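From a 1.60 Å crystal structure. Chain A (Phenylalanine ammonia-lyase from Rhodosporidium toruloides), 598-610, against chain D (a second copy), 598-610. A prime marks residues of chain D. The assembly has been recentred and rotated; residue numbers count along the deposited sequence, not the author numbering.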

# COMPACT_ATOMS: atom_id res chain seq x y z
N HIS A 598 8.10 27.91 43.84
CA HIS A 598 9.27 27.87 44.70
C HIS A 598 10.52 27.55 43.86
O HIS A 598 11.57 28.10 44.09
CB HIS A 598 9.04 26.91 45.86
CG HIS A 598 8.17 27.50 46.91
ND1 HIS A 598 8.64 28.42 47.82
CD2 HIS A 598 6.85 27.36 47.16
CE1 HIS A 598 7.65 28.79 48.62
NE2 HIS A 598 6.54 28.19 48.21
N ASP A 599 10.38 26.65 42.87
CA ASP A 599 11.50 26.35 41.98
C ASP A 599 11.95 27.60 41.19
O ASP A 599 13.15 27.91 41.10
CB ASP A 599 11.11 25.19 41.06
CG ASP A 599 12.06 25.02 39.90
OD1 ASP A 599 11.94 25.79 38.92
OD2 ASP A 599 12.91 24.06 40.03
N ALA A 600 10.97 28.31 40.63
CA ALA A 600 11.25 29.49 39.78
C ALA A 600 12.00 30.55 40.59
O ALA A 600 13.03 31.08 40.17
CB ALA A 600 9.96 30.07 39.17
N PHE A 601 11.48 30.87 41.78
CA PHE A 601 12.13 31.87 42.64
C PHE A 601 13.41 31.40 43.34
O PHE A 601 14.25 32.23 43.67
CB PHE A 601 11.13 32.50 43.59
CG PHE A 601 10.32 33.56 42.93
CD1 PHE A 601 10.90 34.77 42.67
CD2 PHE A 601 9.02 33.31 42.49
CE1 PHE A 601 10.18 35.78 42.05
CE2 PHE A 601 8.30 34.32 41.84
CZ PHE A 601 8.92 35.54 41.60
N SER A 602 13.60 30.09 43.51
CA SER A 602 14.88 29.55 43.95
C SER A 602 15.94 29.87 42.89
O SER A 602 16.99 30.33 43.23
CB SER A 602 14.80 28.05 44.19
OG SER A 602 16.00 27.60 44.70
N PHE A 603 15.58 29.69 41.62
CA PHE A 603 16.48 30.03 40.52
C PHE A 603 16.74 31.53 40.50
O PHE A 603 17.89 31.98 40.45
CB PHE A 603 15.89 29.61 39.21
CG PHE A 603 16.93 29.31 38.12
CD1 PHE A 603 16.60 28.54 37.02
CD2 PHE A 603 18.21 29.82 38.15
CE1 PHE A 603 17.53 28.29 36.02
CE2 PHE A 603 19.15 29.56 37.13
CZ PHE A 603 18.81 28.81 36.09
N ALA A 604 15.69 32.31 40.68
CA ALA A 604 15.85 33.75 40.64
C ALA A 604 16.70 34.26 41.82
O ALA A 604 17.41 35.25 41.72
CB ALA A 604 14.48 34.43 40.58
N ALA A 605 16.66 33.56 42.94
CA ALA A 605 17.47 33.93 44.09
C ALA A 605 18.96 33.86 43.73
O ALA A 605 19.78 34.64 44.20
CB ALA A 605 17.15 33.01 45.29
N GLY A 606 19.31 32.92 42.84
CA GLY A 606 20.67 32.80 42.34
C GLY A 606 21.07 34.05 41.57
O GLY A 606 22.18 34.57 41.67
N THR A 607 20.14 34.53 40.77
CA THR A 607 20.30 35.80 40.07
C THR A 607 20.49 36.96 41.03
O THR A 607 21.35 37.80 40.82
CB THR A 607 19.13 36.03 39.13
OG1 THR A 607 19.10 34.99 38.16
CG2 THR A 607 19.24 37.39 38.45
N VAL A 608 19.72 37.00 42.11
CA VAL A 608 19.86 38.05 43.12
C VAL A 608 21.27 38.04 43.73
O VAL A 608 21.86 39.08 43.95
CB VAL A 608 18.78 37.95 44.24
CG1 VAL A 608 19.09 38.92 45.37
CG2 VAL A 608 17.34 38.12 43.63
N VAL A 609 21.79 36.84 44.01
CA VAL A 609 23.11 36.68 44.62
C VAL A 609 24.13 37.34 43.69
O VAL A 609 25.02 38.01 44.14
CB VAL A 609 23.46 35.19 44.88
CG1 VAL A 609 24.97 35.04 45.14
CG2 VAL A 609 22.61 34.63 46.03
N GLU A 610 23.97 37.14 42.38
CA GLU A 610 24.92 37.73 41.44
C GLU A 610 24.74 39.24 41.31
O GLU A 610 25.68 39.98 41.46
CB GLU A 610 24.76 37.09 40.06
CG GLU A 610 25.72 37.62 39.00
CD GLU A 610 25.53 36.92 37.63
OE1 GLU A 610 24.87 35.84 37.56
OE2 GLU A 610 26.07 37.46 36.63
N HIS D 598 27.99 28.17 34.47
CA HIS D 598 27.53 29.31 35.23
C HIS D 598 26.03 29.24 35.51
O HIS D 598 25.58 29.67 36.57
CB HIS D 598 27.89 30.61 34.54
CG HIS D 598 29.34 30.95 34.73
ND1 HIS D 598 29.83 31.52 35.89
CD2 HIS D 598 30.42 30.70 33.94
CE1 HIS D 598 31.14 31.63 35.80
NE2 HIS D 598 31.52 31.17 34.61
N ASP D 599 25.30 28.73 34.53
CA ASP D 599 23.85 28.51 34.69
C ASP D 599 23.58 27.54 35.82
O ASP D 599 22.79 27.84 36.71
CB ASP D 599 23.22 28.03 33.38
CG ASP D 599 21.78 27.58 33.56
OD1 ASP D 599 20.87 28.40 33.30
OD2 ASP D 599 21.54 26.43 33.96
N ALA D 600 24.26 26.39 35.80
CA ALA D 600 24.01 25.35 36.82
C ALA D 600 24.32 25.87 38.22
O ALA D 600 23.54 25.70 39.16
CB ALA D 600 24.81 24.15 36.56
N PHE D 601 25.47 26.52 38.38
CA PHE D 601 25.80 27.05 39.70
C PHE D 601 25.02 28.31 40.15
O PHE D 601 24.86 28.56 41.34
CB PHE D 601 27.29 27.22 39.85
CG PHE D 601 27.97 25.91 40.16
CD1 PHE D 601 27.93 25.42 41.45
CD2 PHE D 601 28.55 25.16 39.16
CE1 PHE D 601 28.49 24.22 41.74
CE2 PHE D 601 29.16 23.94 39.48
CZ PHE D 601 29.10 23.49 40.76
N SER D 602 24.46 29.03 39.20
CA SER D 602 23.57 30.10 39.54
C SER D 602 22.32 29.49 40.18
O SER D 602 21.84 29.99 41.18
CB SER D 602 23.25 30.89 38.29
OG SER D 602 22.39 31.97 38.59
N PHE D 603 21.82 28.41 39.60
CA PHE D 603 20.67 27.73 40.16
C PHE D 603 21.07 27.19 41.54
O PHE D 603 20.34 27.36 42.52
CB PHE D 603 20.21 26.57 39.25
CG PHE D 603 18.74 26.14 39.41
CD1 PHE D 603 17.95 26.46 40.50
CD2 PHE D 603 18.15 25.42 38.42
CE1 PHE D 603 16.61 26.06 40.60
CE2 PHE D 603 16.82 25.02 38.51
CZ PHE D 603 16.05 25.34 39.63
N ALA D 604 22.23 26.55 41.64
CA ALA D 604 22.68 26.02 42.93
C ALA D 604 22.84 27.11 44.00
O ALA D 604 22.61 26.88 45.19
CB ALA D 604 24.00 25.26 42.75
N ALA D 605 23.24 28.32 43.59
CA ALA D 605 23.34 29.44 44.54
C ALA D 605 22.00 29.74 45.21
O ALA D 605 21.94 30.17 46.34
CB ALA D 605 23.87 30.70 43.83
N GLY D 606 20.90 29.53 44.46
CA GLY D 606 19.55 29.65 45.06
C GLY D 606 19.34 28.64 46.18
O GLY D 606 18.74 28.91 47.20
N THR D 607 19.80 27.41 45.94
CA THR D 607 19.76 26.38 46.97
C THR D 607 20.59 26.77 48.18
O THR D 607 20.19 26.55 49.32
CB THR D 607 20.19 25.03 46.36
OG1 THR D 607 19.33 24.69 45.27
CG2 THR D 607 20.23 23.92 47.44
N VAL D 608 21.76 27.36 47.96
CA VAL D 608 22.59 27.79 49.08
C VAL D 608 21.83 28.84 49.89
O VAL D 608 21.78 28.81 51.13
CB VAL D 608 23.96 28.35 48.57
CG1 VAL D 608 24.75 29.05 49.70
CG2 VAL D 608 24.80 27.25 47.80
N VAL D 609 21.21 29.80 49.20
CA VAL D 609 20.42 30.81 49.90
C VAL D 609 19.40 30.19 50.84
O VAL D 609 19.24 30.69 51.96
CB VAL D 609 19.66 31.74 48.88
CG1 VAL D 609 18.61 32.58 49.58
CG2 VAL D 609 20.66 32.62 48.16
N GLU D 610 18.69 29.16 50.39
CA GLU D 610 17.68 28.53 51.23
C GLU D 610 18.34 27.74 52.38
O GLU D 610 18.06 27.94 53.56
CB GLU D 610 16.79 27.60 50.42
CG GLU D 610 15.75 26.85 51.25
CD GLU D 610 14.80 26.02 50.40
OE1 GLU D 610 14.80 26.11 49.14
OE2 GLU D 610 14.04 25.23 51.01
O HOH W 1 18.03 26.19 43.62
O HOH W 2 19.83 32.41 38.38

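The two helices cross so closely that their axes come within 6.5 Å, and glycine makes this possible. Gly606 and Gly606′ face each other at the crossing, with CA atoms 4.3 Å apart. An ideal CB on Gly606 would lie 1.9 Å from Ser602′ O, which is a clash. The same holds for Gly606′ and Ser602 O. With no side chain in the way, each glycine packs its backbone against the other helix. Gly606 CA makes a CA-H...O contact with Ser602′ O at 3.3 Å, and Gly606′ CA makes one with Ser602 O at 3.2 Å. The methyl groups of Ala605 and Ala605′ add to the packing, each CB lying 4.1 Å from CA of the glycine across the contact.

The helices run at 100° to each other, and the contact is nearly symmetric. Phe603 and Phe603′ form an offset stack. Their ring centroids are 4.1 Å apart and their planes differ by 3°. Each phenylalanine also sets its CB over the face of the other ring, 4.2 Å from CB of Phe603 to the Phe603′ centroid and 4.0 Å in the reverse pairing. Carboxylate oxygens approach the ring edges: Asp599 OD2 is 3.4 Å from Phe603′ CZ, and Asp599′ OD1 is 3.5 Å from Phe603 CZ. Farther along, Val609 CG2 meets Val609′ CG2 at 3.5 Å, an apolar contact.

No direct hydrogen bond joins the stretches. Two waters bridge them instead. Water 1 bonds Ser602 OG at 2.7 Å and Thr607′ OG1 at 2.6 Å, and donates to Phe603′ O at 2.8 Å. Water 2 repeats the pattern with Ser602′ OG at 2.6 Å, Thr607 OG1 at 2.7 Å and Phe603 O at 2.9 Å. Each water thus ties a serine of one helix to a threonine and a backbone carbonyl of the other.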